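Local coordinates for protein importin-95 (Chaetomium thermophilum, PDB 4XRI) that probably binds small GTPases and acts as a flexible HEAT-repeat transport receptor of the importin-beta family, carrying protein cargo into the nucleus, at residues D436-E447 and K475-N486; S509-T517 and A530-V538. The protein carries 2 engineered substitutions. One frame throughout, in Å; residues are numbered along the deposited sequence.

Contact 1. Residues D436-E447 and K475-N486; sequences DSTAYALGRITE and KMAASCCWALMN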
ATOM      1  N   ASP A 436      22.005  12.030  12.042  1.00 55.09           N
ATOM      2  CA  ASP A 436      21.048  11.210  11.309  1.00 52.81           C
ATOM      3  C   ASP A 436      19.957  12.075  10.688  1.00 48.68           C
ATOM      4  O   ASP A 436      19.607  11.908   9.519  1.00 43.90           O
ATOM      5  CB  ASP A 436      20.419  10.161  12.228  1.00 54.87           C
ATOM      6  CG  ASP A 436      19.518   9.199  11.478  1.00 58.46           C
ATOM      7  OD1 ASP A 436      19.878   8.809  10.348  1.00 58.10           O
ATOM      8  OD2 ASP A 436      18.452   8.832  12.017  1.00 59.27           O
ATOM      9  N   SER A 437      19.425  12.999  11.484  1.00 43.16           N
ATOM     10  CA  SER A 437      18.386  13.913  11.020  1.00 43.49           C
ATOM     11  C   SER A 437      18.926  14.850   9.949  1.00 47.74           C
ATOM     12  O   SER A 437      18.190  15.294   9.069  1.00 49.95           O
ATOM     13  CB  SER A 437      17.819  14.724  12.188  1.00 40.20           C
ATOM     14  OG  SER A 437      17.222  13.875  13.153  1.00 42.99           O
ATOM     15  N   THR A 438      20.216  15.153  10.036  1.00 44.67           N
ATOM     16  CA  THR A 438      20.865  16.015   9.058  1.00 44.83           C
ATOM     17  C   THR A 438      20.993  15.307   7.715  1.00 42.70           C
ATOM     18  O   THR A 438      20.690  15.878   6.666  1.00 44.15           O
ATOM     19  CB  THR A 438      22.257  16.459   9.533  1.00 48.44           C
ATOM     20  OG1 THR A 438      22.125  17.262  10.713  1.00 44.50           O
ATOM     21  CG2 THR A 438      22.949  17.268   8.454  1.00 49.71           C
ATOM     22  N   ALA A 439      21.444  14.057   7.762  1.00 40.13           N
ATOM     23  CA  ALA A 439      21.583  13.244   6.560  1.00 47.21           C
ATOM     24  C   ALA A 439      20.249  13.099   5.836  1.00 47.70           C
ATOM     25  O   ALA A 439      20.167  13.277   4.622  1.00 47.49           O
ATOM     26  CB  ALA A 439      22.146  11.875   6.909  1.00 43.81           C
ATOM     27  N   TYR A 440      19.203  12.792   6.598  1.00 43.95           N
ATOM     28  CA  TYR A 440      17.860  12.622   6.053  1.00 48.35           C
ATOM     29  C   TYR A 440      17.333  13.922   5.456  1.00 49.55           C
ATOM     30  O   TYR A 440      16.689  13.919   4.407  1.00 50.53           O
ATOM     31  CB  TYR A 440      16.904  12.123   7.138  1.00 56.41           C
ATOM     32  CG  TYR A 440      15.543  11.720   6.618  1.00 62.30           C
ATOM     33  CD1 TYR A 440      15.329  10.450   6.098  1.00 64.10           C
ATOM     34  CD2 TYR A 440      14.471  12.602   6.657  1.00 65.14           C
ATOM     35  CE1 TYR A 440      14.088  10.072   5.626  1.00 65.81           C
ATOM     36  CE2 TYR A 440      13.224  12.234   6.185  1.00 64.06           C
ATOM     37  CZ  TYR A 440      13.038  10.966   5.672  1.00 67.71           C
ATOM     38  OH  TYR A 440      11.799  10.592   5.201  1.00 66.16           O
ATOM     39  N   ALA A 441      17.613  15.030   6.134  1.00 43.21           N
ATOM     40  CA  ALA A 441      17.197  16.347   5.672  1.00 43.72           C
ATOM     41  C   ALA A 441      17.879  16.687   4.354  1.00 46.02           C
ATOM     42  O   ALA A 441      17.279  17.306   3.477  1.00 45.20           O
ATOM     43  CB  ALA A 441      17.507  17.405   6.723  1.00 39.57           C
ATOM     44  N   LEU A 442      19.140  16.283   4.225  1.00 46.06           N
ATOM     45  CA  LEU A 442      19.889  16.486   2.993  1.00 43.68           C
ATOM     46  C   LEU A 442      19.298  15.658   1.858  1.00 47.57           C
ATOM     47  O   LEU A 442      19.332  16.066   0.700  1.00 52.45           O
ATOM     48  CB  LEU A 442      21.366  16.137   3.200  1.00 43.94           C
ATOM     49  CG  LEU A 442      22.177  17.151   4.012  1.00 45.24           C
ATOM     50  CD1 LEU A 442      23.497  16.556   4.468  1.00 46.13           C
ATOM     51  CD2 LEU A 442      22.411  18.409   3.187  1.00 46.88           C
ATOM     52  N   GLY A 443      18.754  14.496   2.201  1.00 43.79           N
ATOM     53  CA  GLY A 443      18.084  13.653   1.229  1.00 50.68           C
ATOM     54  C   GLY A 443      16.781  14.281   0.783  1.00 55.73           C
ATOM     55  O   GLY A 443      16.466  14.299  -0.405  1.00 52.32           O
ATOM     56  N   ARG A 444      16.024  14.796   1.747  1.00 51.85           N
ATOM     57  CA  ARG A 444      14.798  15.534   1.462  1.00 43.79           C
ATOM     58  C   ARG A 444      15.082  16.715   0.543  1.00 54.67           C
ATOM     59  O   ARG A 444      14.330  16.980  -0.396  1.00 51.33           O
ATOM     60  CB  ARG A 444      14.145  16.022   2.762  1.00 47.88           C
ATOM     61  CG  ARG A 444      13.524  14.921   3.607  1.00 45.65           C
ATOM     62  CD  ARG A 444      12.129  14.563   3.118  1.00 51.65           C
ATOM     63  NE  ARG A 444      11.171  15.640   3.352  1.00 58.56           N
ATOM     64  CZ  ARG A 444       9.871  15.558   3.086  1.00 63.05           C
ATOM     65  NH1 ARG A 444       9.367  14.443   2.575  1.00 66.28           N
ATOM     66  NH2 ARG A 444       9.075  16.589   3.334  1.00 55.07           N
ATOM     67  N   ILE A 445      16.179  17.413   0.817  1.00 48.39           N
ATOM     68  CA  ILE A 445      16.569  18.582   0.037  1.00 50.45           C
ATOM     69  C   ILE A 445      16.917  18.216  -1.402  1.00 57.26           C
ATOM     70  O   ILE A 445      16.407  18.824  -2.345  1.00 56.48           O
ATOM     71  CB  ILE A 445      17.767  19.305   0.680  1.00 51.74           C
ATOM     72  CG1 ILE A 445      17.304  20.100   1.898  1.00 54.00           C
ATOM     73  CG2 ILE A 445      18.444  20.230  -0.324  1.00 51.77           C
ATOM     74  CD1 ILE A 445      18.391  20.930   2.518  1.00 54.41           C
ATOM     75  N   THR A 446      17.787  17.223  -1.563  1.00 54.78           N
ATOM     76  CA  THR A 446      18.171  16.744  -2.885  1.00 61.90           C
ATOM     77  C   THR A 446      16.949  16.292  -3.678  1.00 61.45           C
ATOM     78  O   THR A 446      16.794  16.626  -4.851  1.00 58.44           O
ATOM     79  CB  THR A 446      19.166  15.570  -2.795  1.00 55.18           C
ATOM     80  OG1 THR A 446      20.360  16.001  -2.132  1.00 51.96           O
ATOM     81  CG2 THR A 446      19.515  15.061  -4.186  1.00 55.72           C
ATOM     82  N   GLU A 447      16.082  15.538  -3.013  1.00 56.29           N
ATOM     83  CA  GLU A 447      14.892  14.973  -3.641  1.00 56.50           C
ATOM     84  C   GLU A 447      13.949  16.049  -4.164  1.00 61.82           C
ATOM     85  O   GLU A 447      13.460  15.967  -5.291  1.00 59.68           O
ATOM     86  CB  GLU A 447      14.154  14.077  -2.645  1.00 56.40           C
ATOM     87  CG  GLU A 447      12.921  13.393  -3.202  1.00 60.84           C
ATOM     88  CD  GLU A 447      12.220  12.545  -2.158  1.00 68.08           C
ATOM     89  OE1 GLU A 447      11.914  11.368  -2.451  1.00 72.25           O
ATOM     90  OE2 GLU A 447      11.975  13.055  -1.045  1.00 74.80           O
ATOM     91  N   LYS A 475      24.413   3.998  12.590  1.00 56.44           N
ATOM     92  CA  LYS A 475      23.142   4.576  13.027  1.00 65.00           C
ATOM     93  C   LYS A 475      22.541   5.519  11.983  1.00 61.94           C
ATOM     94  O   LYS A 475      21.321   5.670  11.900  1.00 61.00           O
ATOM     95  CB  LYS A 475      23.336   5.313  14.356  1.00 74.72           C
ATOM     96  CG  LYS A 475      22.146   6.141  14.830  1.00 81.89           C
ATOM     97  CD  LYS A 475      21.033   5.287  15.411  1.00 80.69           C
ATOM     98  CE  LYS A 475      20.006   6.159  16.121  1.00 75.58           C
ATOM     99  NZ  LYS A 475      19.487   7.240  15.235  1.00 71.31           N
ATOM    100  N   MET A 476      23.395   6.137  11.174  1.00 58.56           N
ATOM    101  CA  MET A 476      22.928   7.069  10.154  1.00 58.56           C
ATOM    102  C   MET A 476      23.120   6.521   8.739  1.00 56.73           C
ATOM    103  O   MET A 476      22.839   7.212   7.756  1.00 56.48           O
ATOM    104  CB  MET A 476      23.648   8.410  10.298  1.00 58.80           C
ATOM    105  CG  MET A 476      25.163   8.310  10.252  1.00 56.38           C
ATOM    106  SD  MET A 476      25.980   9.866  10.643  1.00 59.53           S
ATOM    107  CE  MET A 476      25.414  10.880   9.284  1.00 57.63           C
ATOM    108  N   ALA A 477      23.589   5.279   8.649  1.00 52.34           N
ATOM    109  CA  ALA A 477      23.890   4.633   7.368  1.00 58.44           C
ATOM    110  C   ALA A 477      22.709   4.660   6.398  1.00 53.78           C
ATOM    111  O   ALA A 477      22.860   5.034   5.234  1.00 59.93           O
ATOM    112  CB  ALA A 477      24.336   3.197   7.595  1.00 59.10           C
ATOM    113  N   ALA A 478      21.538   4.264   6.888  1.00 54.02           N
ATOM    114  CA  ALA A 478      20.326   4.217   6.073  1.00 54.12           C
ATOM    115  C   ALA A 478      19.994   5.587   5.484  1.00 54.17           C
ATOM    116  O   ALA A 478      19.746   5.711   4.282  1.00 54.99           O
ATOM    117  CB  ALA A 478      19.158   3.698   6.898  1.00 45.57           C
ATOM    118  N   SER A 479      19.996   6.607   6.339  1.00 51.93           N
ATOM    119  CA  SER A 479      19.746   7.988   5.923  1.00 48.33           C
ATOM    120  C   SER A 479      20.756   8.463   4.878  1.00 41.73           C
ATOM    121  O   SER A 479      20.381   9.055   3.863  1.00 46.04           O
ATOM    122  CB  SER A 479      19.775   8.922   7.137  1.00 48.54           C
ATOM    123  OG  SER A 479      18.631   8.742   7.954  1.00 58.33           O
ATOM    124  N   CYS A 480      22.036   8.205   5.138  1.00 43.11           N
ATOM    125  CA  CYS A 480      23.113   8.532   4.204  1.00 46.96           C
ATOM    126  C   CYS A 480      22.894   7.856   2.854  1.00 47.80           C
ATOM    127  O   CYS A 480      22.999   8.491   1.803  1.00 44.21           O
ATOM    128  CB  CYS A 480      24.471   8.121   4.781  1.00 44.04           C
ATOM    129  SG  CYS A 480      25.103   9.192   6.105  1.00 52.69           S
ATOM    130  N   CYS A 481      22.584   6.564   2.905  1.00 49.65           N
ATOM    131  CA  CYS A 481      22.277   5.777   1.712  1.00 49.80           C
ATOM    132  C   CYS A 481      21.114   6.371   0.913  1.00 48.02           C
ATOM    133  O   CYS A 481      21.197   6.503  -0.312  1.00 41.79           O
ATOM    134  CB  CYS A 481      21.961   4.327   2.099  1.00 42.44           C
ATOM    135  SG  CYS A 481      23.410   3.325   2.521  1.00 51.24           S
ATOM    136  N   TRP A 482      20.038   6.731   1.612  1.00 49.63           N
ATOM    137  CA  TRP A 482      18.858   7.316   0.976  1.00 48.35           C
ATOM    138  C   TRP A 482      19.187   8.626   0.265  1.00 48.95           C
ATOM    139  O   TRP A 482      18.788   8.846  -0.883  1.00 51.70           O
ATOM    140  CB  TRP A 482      17.749   7.560   2.003  1.00 46.31           C
ATOM    141  CG  TRP A 482      16.521   8.145   1.378  1.00 52.83           C
ATOM    142  CD1 TRP A 482      15.725   7.550   0.448  1.00 53.51           C
ATOM    143  CD2 TRP A 482      15.947   9.437   1.629  1.00 52.62           C
ATOM    144  NE1 TRP A 482      14.693   8.385   0.100  1.00 55.12           N
ATOM    145  CE2 TRP A 482      14.805   9.551   0.811  1.00 53.86           C
ATOM    146  CE3 TRP A 482      16.288  10.508   2.463  1.00 49.89           C
ATOM    147  CZ2 TRP A 482      13.998  10.688   0.804  1.00 54.64           C
ATOM    148  CZ3 TRP A 482      15.483  11.640   2.454  1.00 57.98           C
ATOM    149  CH2 TRP A 482      14.354  11.719   1.627  1.00 59.78           C
ATOM    150  N   ALA A 483      19.921   9.487   0.963  1.00 43.26           N
ATOM    151  CA  ALA A 483      20.362  10.766   0.416  1.00 44.68           C
ATOM    152  C   ALA A 483      21.240  10.558  -0.816  1.00 46.75           C
ATOM    153  O   ALA A 483      21.055  11.215  -1.840  1.00 50.47           O
ATOM    154  CB  ALA A 483      21.113  11.563   1.482  1.00 45.93           C
ATOM    155  N   LEU A 484      22.188   9.631  -0.707  1.00 41.01           N
ATOM    156  CA  LEU A 484      23.100   9.308  -1.803  1.00 40.92           C
ATOM    157  C   LEU A 484      22.375   8.810  -3.054  1.00 47.53           C
ATOM    158  O   LEU A 484      22.745   9.157  -4.179  1.00 49.21           O
ATOM    159  CB  LEU A 484      24.118   8.261  -1.348  1.00 45.97           C
ATOM    160  CG  LEU A 484      25.243   8.777  -0.450  1.00 50.87           C
ATOM    161  CD1 LEU A 484      26.141   7.636  -0.009  1.00 55.36           C
ATOM    162  CD2 LEU A 484      26.042   9.830  -1.188  1.00 54.82           C
ATOM    163  N   MET A 485      21.346   7.992  -2.847  1.00 47.44           N
ATOM    164  CA  MET A 485      20.521   7.490  -3.943  1.00 52.64           C
ATOM    165  C   MET A 485      19.800   8.625  -4.664  1.00 52.09           C
ATOM    166  O   MET A 485      19.783   8.678  -5.897  1.00 54.09           O
ATOM    167  CB  MET A 485      19.501   6.472  -3.429  1.00 52.52           C
ATOM    168  CG  MET A 485      20.066   5.084  -3.181  1.00 54.14           C
ATOM    169  SD  MET A 485      18.761   3.857  -3.001  1.00 52.63           S
ATOM    170  CE  MET A 485      17.916   4.472  -1.547  1.00 49.75           C
ATOM    171  N   ASN A 486      19.205   9.524  -3.884  1.00 50.36           N
ATOM    172  CA  ASN A 486      18.563  10.724  -4.418  1.00 48.80           C
ATOM    173  C   ASN A 486      19.496  11.520  -5.323  1.00 53.92           C
ATOM    174  O   ASN A 486      19.120  11.915  -6.423  1.00 61.06           O
ATOM    175  CB  ASN A 486      18.068  11.621  -3.278  1.00 50.31           C
ATOM    176  CG  ASN A 486      16.780  11.118  -2.656  1.00 49.09           C
ATOM    177  OD1 ASN A 486      15.968  10.471  -3.318  1.00 54.55           O
ATOM    178  ND2 ASN A 486      16.582  11.421  -1.380  1.00 49.02           N
TER
HETATM  179  O   HOH W   1      19.852   6.149   9.376  1.00 47.06           O

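Contact 2. Residues S509-T517 and A530-V538; sequences SVTNLLTVT and AYEVLSVFV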
ATOM      1  N   SER A 509      33.248   6.625  -5.399  1.00 49.61           N
ATOM      2  CA  SER A 509      31.975   6.224  -4.811  1.00 49.65           C
ATOM      3  C   SER A 509      31.798   4.710  -4.851  1.00 47.86           C
ATOM      4  O   SER A 509      31.413   4.098  -3.857  1.00 41.99           O
ATOM      5  CB  SER A 509      30.812   6.909  -5.534  1.00 52.30           C
ATOM      6  OG  SER A 509      30.840   8.312  -5.332  1.00 50.55           O
ATOM      7  N   VAL A 510      32.082   4.120  -6.008  1.00 43.10           N
ATOM      8  CA  VAL A 510      32.025   2.671  -6.181  1.00 48.85           C
ATOM      9  C   VAL A 510      32.987   1.980  -5.223  1.00 48.65           C
ATOM     10  O   VAL A 510      32.652   0.966  -4.607  1.00 43.80           O
ATOM     11  CB  VAL A 510      32.353   2.264  -7.637  1.00 50.42           C
ATOM     12  CG1 VAL A 510      32.585   0.763  -7.739  1.00 46.36           C
ATOM     13  CG2 VAL A 510      31.240   2.711  -8.572  1.00 47.05           C
ATOM     14  N   THR A 511      34.179   2.550  -5.093  1.00 47.52           N
ATOM     15  CA  THR A 511      35.185   2.050  -4.166  1.00 54.92           C
ATOM     16  C   THR A 511      34.683   2.075  -2.723  1.00 47.91           C
ATOM     17  O   THR A 511      34.846   1.103  -1.981  1.00 47.67           O
ATOM     18  CB  THR A 511      36.485   2.870  -4.268  1.00 60.80           C
ATOM     19  OG1 THR A 511      37.231   2.444  -5.415  1.00 61.40           O
ATOM     20  CG2 THR A 511      37.332   2.688  -3.028  1.00 59.03           C
ATOM     21  N   ASN A 512      34.060   3.184  -2.335  1.00 47.18           N
ATOM     22  CA  ASN A 512      33.524   3.326  -0.983  1.00 48.62           C
ATOM     23  C   ASN A 512      32.411   2.326  -0.687  1.00 48.78           C
ATOM     24  O   ASN A 512      32.372   1.719   0.384  1.00 44.08           O
ATOM     25  CB  ASN A 512      33.008   4.748  -0.757  1.00 42.90           C
ATOM     26  CG  ASN A 512      34.128   5.769  -0.672  1.00 52.86           C
ATOM     27  OD1 ASN A 512      35.292   5.414  -0.470  1.00 55.61           O
ATOM     28  ND2 ASN A 512      33.781   7.043  -0.823  1.00 39.05           N
ATOM     29  N   LEU A 513      31.508   2.158  -1.647  1.00 45.95           N
ATOM     30  CA  LEU A 513      30.375   1.258  -1.485  1.00 46.88           C
ATOM     31  C   LEU A 513      30.822  -0.200  -1.472  1.00 43.53           C
ATOM     32  O   LEU A 513      30.257  -1.021  -0.754  1.00 45.08           O
ATOM     33  CB  LEU A 513      29.350   1.498  -2.592  1.00 45.07           C
ATOM     34  CG  LEU A 513      28.657   2.857  -2.497  1.00 45.24           C
ATOM     35  CD1 LEU A 513      27.924   3.183  -3.783  1.00 38.63           C
ATOM     36  CD2 LEU A 513      27.700   2.872  -1.312  1.00 40.64           C
ATOM     37  N   LEU A 514      31.840  -0.514  -2.267  1.00 44.85           N
ATOM     38  CA  LEU A 514      32.413  -1.856  -2.275  1.00 42.28           C
ATOM     39  C   LEU A 514      33.169  -2.134  -0.979  1.00 50.30           C
ATOM     40  O   LEU A 514      33.241  -3.280  -0.529  1.00 48.79           O
ATOM     41  CB  LEU A 514      33.338  -2.044  -3.481  1.00 45.00           C
ATOM     42  CG  LEU A 514      32.660  -2.372  -4.813  1.00 52.67           C
ATOM     43  CD1 LEU A 514      33.668  -2.390  -5.950  1.00 51.07           C
ATOM     44  CD2 LEU A 514      31.928  -3.697  -4.718  1.00 47.06           C
ATOM     45  N   THR A 515      33.717  -1.082  -0.376  1.00 48.96           N
ATOM     46  CA  THR A 515      34.460  -1.221   0.870  1.00 46.64           C
ATOM     47  C   THR A 515      33.529  -1.540   2.033  1.00 43.13           C
ATOM     48  O   THR A 515      33.790  -2.450   2.816  1.00 45.16           O
ATOM     49  CB  THR A 515      35.257   0.054   1.201  1.00 52.32           C
ATOM     50  OG1 THR A 515      36.157   0.352   0.126  1.00 46.22           O
ATOM     51  CG2 THR A 515      36.045  -0.125   2.493  1.00 53.86           C
ATOM     52  N   VAL A 516      32.433  -0.795   2.131  1.00 44.92           N
ATOM     53  CA  VAL A 516      31.501  -0.949   3.242  1.00 46.99           C
ATOM     54  C   VAL A 516      30.707  -2.256   3.137  1.00 49.66           C
ATOM     55  O   VAL A 516      30.254  -2.797   4.146  1.00 43.97           O
ATOM     56  CB  VAL A 516      30.532   0.261   3.325  1.00 53.21           C
ATOM     57  CG1 VAL A 516      29.632   0.326   2.106  1.00 46.32           C
ATOM     58  CG2 VAL A 516      29.710   0.215   4.607  1.00 56.28           C
ATOM     59  N   THR A 517      30.558  -2.777   1.922  1.00 50.67           N
ATOM     60  CA  THR A 517      29.849  -4.041   1.723  1.00 48.16           C
ATOM     61  C   THR A 517      30.793  -5.241   1.784  1.00 48.35           C
ATOM     62  O   THR A 517      30.355  -6.393   1.747  1.00 53.30           O
ATOM     63  CB  THR A 517      29.102  -4.077   0.369  1.00 46.76           C
ATOM     64  OG1 THR A 517      30.004  -3.733  -0.690  1.00 43.97           O
ATOM     65  CG2 THR A 517      27.931  -3.108   0.369  1.00 40.20           C
ATOM     66  N   ALA A 530      23.604  -0.182   1.212  1.00 39.28           N
ATOM     67  CA  ALA A 530      24.742   0.303   0.437  1.00 42.60           C
ATOM     68  C   ALA A 530      24.774  -0.322  -0.953  1.00 37.72           C
ATOM     69  O   ALA A 530      25.157   0.326  -1.927  1.00 38.94           O
ATOM     70  CB  ALA A 530      26.043   0.024   1.174  1.00 38.33           C
ATOM     71  N   TYR A 531      24.375  -1.587  -1.037  1.00 36.50           N
ATOM     72  CA  TYR A 531      24.274  -2.270  -2.323  1.00 40.74           C
ATOM     73  C   TYR A 531      23.227  -1.592  -3.198  1.00 35.39           C
ATOM     74  O   TYR A 531      23.414  -1.452  -4.406  1.00 37.41           O
ATOM     75  CB  TYR A 531      23.929  -3.751  -2.132  1.00 43.86           C
ATOM     76  CG  TYR A 531      25.133  -4.665  -2.016  1.00 41.79           C
ATOM     77  CD1 TYR A 531      26.194  -4.575  -2.912  1.00 41.36           C
ATOM     78  CD2 TYR A 531      25.209  -5.615  -1.007  1.00 44.33           C
ATOM     79  CE1 TYR A 531      27.293  -5.410  -2.805  1.00 42.38           C
ATOM     80  CE2 TYR A 531      26.298  -6.455  -0.896  1.00 43.86           C
ATOM     81  CZ  TYR A 531      27.338  -6.348  -1.795  1.00 42.09           C
ATOM     82  OH  TYR A 531      28.428  -7.180  -1.683  1.00 46.73           O
ATOM     83  N   GLU A 532      22.128  -1.169  -2.579  1.00 38.33           N
ATOM     84  CA  GLU A 532      21.078  -0.453  -3.297  1.00 40.15           C
ATOM     85  C   GLU A 532      21.619   0.851  -3.874  1.00 42.99           C
ATOM     86  O   GLU A 532      21.308   1.213  -5.007  1.00 45.06           O
ATOM     87  CB  GLU A 532      19.884  -0.167  -2.386  1.00 36.35           C
ATOM     88  CG  GLU A 532      18.646   0.283  -3.141  1.00 47.23           C
ATOM     89  CD  GLU A 532      17.529   0.752  -2.224  1.00 59.73           C
ATOM     90  OE1 GLU A 532      17.769   0.916  -1.006  1.00 62.11           O
ATOM     91  OE2 GLU A 532      16.405   0.960  -2.727  1.00 59.77           O
ATOM     92  N   VAL A 533      22.436   1.542  -3.084  1.00 37.68           N
ATOM     93  CA  VAL A 533      23.092   2.769  -3.523  1.00 36.98           C
ATOM     94  C   VAL A 533      23.952   2.505  -4.750  1.00 41.38           C
ATOM     95  O   VAL A 533      23.871   3.221  -5.750  1.00 39.20           O
ATOM     96  CB  VAL A 533      23.976   3.371  -2.411  1.00 37.70           C
ATOM     97  CG1 VAL A 533      24.670   4.626  -2.918  1.00 37.74           C
ATOM     98  CG2 VAL A 533      23.143   3.678  -1.186  1.00 40.18           C
ATOM     99  N   LEU A 534      24.774   1.466  -4.658  1.00 43.44           N
ATOM    100  CA  LEU A 534      25.653   1.067  -5.747  1.00 42.35           C
ATOM    101  C   LEU A 534      24.863   0.780  -7.021  1.00 42.25           C
ATOM    102  O   LEU A 534      25.277   1.157  -8.118  1.00 42.33           O
ATOM    103  CB  LEU A 534      26.471  -0.159  -5.341  1.00 40.71           C
ATOM    104  CG  LEU A 534      27.489  -0.671  -6.360  1.00 41.13           C
ATOM    105  CD1 LEU A 534      28.373   0.471  -6.839  1.00 46.06           C
ATOM    106  CD2 LEU A 534      28.327  -1.789  -5.764  1.00 35.46           C
ATOM    107  N   SER A 535      23.725   0.115  -6.862  1.00 37.90           N
ATOM    108  CA  SER A 535      22.843  -0.176  -7.983  1.00 36.95           C
ATOM    109  C   SER A 535      22.393   1.107  -8.682  1.00 37.44           C
ATOM    110  O   SER A 535      22.437   1.202  -9.906  1.00 42.13           O
ATOM    111  CB  SER A 535      21.624  -0.973  -7.512  1.00 38.24           C
ATOM    112  OG  SER A 535      20.686  -1.125  -8.564  1.00 49.27           O
ATOM    113  N   VAL A 536      21.965   2.085  -7.891  1.00 35.77           N
ATOM    114  CA  VAL A 536      21.432   3.340  -8.412  1.00 41.09           C
ATOM    115  C   VAL A 536      22.527   4.189  -9.059  1.00 44.87           C
ATOM    116  O   VAL A 536      22.289   4.867 -10.061  1.00 46.91           O
ATOM    117  CB  VAL A 536      20.734   4.146  -7.294  1.00 45.79           C
ATOM    118  CG1 VAL A 536      20.328   5.526  -7.786  1.00 45.93           C
ATOM    119  CG2 VAL A 536      19.522   3.385  -6.779  1.00 38.89           C
ATOM    120  N   PHE A 537      23.728   4.139  -8.491  1.00 38.40           N
ATOM    121  CA  PHE A 537      24.878   4.814  -9.089  1.00 42.70           C
ATOM    122  C   PHE A 537      25.172   4.250 -10.476  1.00 47.05           C
ATOM    123  O   PHE A 537      25.476   4.994 -11.408  1.00 40.74           O
ATOM    124  CB  PHE A 537      26.113   4.680  -8.193  1.00 41.41           C
ATOM    125  CG  PHE A 537      26.332   5.855  -7.281  1.00 44.34           C
ATOM    126  CD1 PHE A 537      25.582   6.007  -6.127  1.00 44.04           C
ATOM    127  CD2 PHE A 537      27.296   6.803  -7.576  1.00 51.99           C
ATOM    128  CE1 PHE A 537      25.786   7.086  -5.288  1.00 50.92           C
ATOM    129  CE2 PHE A 537      27.507   7.880  -6.742  1.00 50.43           C
ATOM    130  CZ  PHE A 537      26.749   8.023  -5.596  1.00 51.43           C
ATOM    131  N   VAL A 538      25.069   2.931 -10.602  1.00 45.78           N
ATOM    132  CA  VAL A 538      25.301   2.255 -11.874  1.00 45.03           C
ATOM    133  C   VAL A 538      24.235   2.615 -12.896  1.00 45.00           C
ATOM    134  O   VAL A 538      24.550   2.953 -14.040  1.00 47.98           O
ATOM    135  CB  VAL A 538      25.333   0.722 -11.702  1.00 41.62           C
ATOM    136  CG1 VAL A 538      25.241   0.030 -13.055  1.00 37.53           C
ATOM    137  CG2 VAL A 538      26.592   0.303 -10.969  1.00 37.54           C
TER

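Contact 1. Residues D436-E447 and K475-N486
Trp482 lodges as a knob among Tyr440, Gly443, Arg444 and Glu447, and each side of its indole meets something different. Its six-membered ring forms an offset stack on the Tyr440 ring, with centroids 4.7 Å apart and planes 21° from parallel. On the opposite face, Asn486 ND2 stands 3.3 Å above the Trp482 ring plane, over its centre. The leading edge points at backbone: Trp482 CZ3 lies 3.2 Å from Tyr440 O, which sits in the ring plane. Glu447 OE2 also reaches the edge, its carboxylate turned nearly perpendicular to the indole. With CG anti to the backbone N (chi1 -179°), Trp482 reaches across to the other helix and lies against Gly443, where a side-chain carbon would collide with CE3. Gly443 CA and Ala483 CA approach to 3.8 Å, and the helix axes of these segments to 7.9 Å at a nearly parallel 17°.

Toward the N-terminal end the contact becomes polar. Ser479 OG donates to Asp436 OD1 (2.7 Å) on its syn side, tilted out of the carboxylate plane. A water gives a second hydrogen bond to OD1, donates to Lys475 O and accepts from Ser479 N, tying the carboxylate to the start of helix 477-490. Lys475 NZ adds a long salt bridge to Asp436 OD2 at 3.7 Å. Farther out, Arg444, whose CG and CD lie near Trp482 CH2, is anchored through NE to Gly401 O.

Two donors thus hold Asp436 OD1, and the nearby helix start and Lys475 would probably favour its ionised form.

Contact 2. Residues S509-T517 and A530-V538
Leu513 drives its isobutyl end into a hole formed by Ala530, Val533, Leu534 and Phe537, and both of its methyls bear on Val533. CD1 of Leu513 meets Val533 CG1 at 3.7 Å, the two side chains crossing at about a right angle, and also leans on Leu534. CD2 of Leu513, likewise against Val533 CG1, reaches Ala530 as well, touching its CB and lying 3.7 Å from Ala530 O.

One turn on, Thr517 is set squarely over Tyr531. Its CG2 methyl makes a CH-pi contact 3.7 Å from the Tyr531 ring centroid, only 1° off the ring normal. With chi1 at 52°, Thr517 OG1 sits between the backbone N and the carbonyl carbon, from where it donates to Leu513 O (2.7 Å) in the carbonyl plane, on a lone pair. That bond fixes the rotation that leaves CG2 over the ring. Arg559 NH1 bonds both Thr517 OG1 and Tyr531 OH, joining the pair at its polar end. Were Tyr531 an alanine, the Thr517 methyl would probably be left over a gap and Arg559 would lose one of its acceptors.

The flanks are simpler. Val516 CG1 rests 3.7 Å from Ala530 CB. At the other end Ser509 OG, bonded to His505 O, approaches Phe537 CE2 obliquely at 3.6 Å. Val510 CG2 lies 4.0 Å from Leu534 CD1, and Leu552 of helix 546-567 touches both residues.

The segment axes pass 9.4 Å apart at 156°, so consecutive helices 503-516 and 524-539 run antiparallel. Such antiparallel packing of consecutive helices, here with Leu513 as a knob, is what the alpha-solenoids of HEAT-repeat proteins such as importin beta are made of.

How the contacts relate
Contacts 1 and 2 are in series along the solenoid, their centres about 15 Å apart, and they meet directly. Helix 477-490 connects them: it faces 436-447 in contact 1 and, through other residues, packs on helix 524-539 of contact 2. Met485 SD lies 3.4 Å from Glu532 CD, and Met485 O lies 3.7 Å from Val536 CG1. Val533 also turns its CG2 toward contact 1, 3.5 Å from Cys481 O. Geometrically they differ: contact 1 joins nearly parallel helices, contact 2 antiparallel ones. Helices 432-449, 477-490 and 524-539 pack side by side, and 503-516 lies against the last of them, the kind of stacking that extends a superhelical HEAT array.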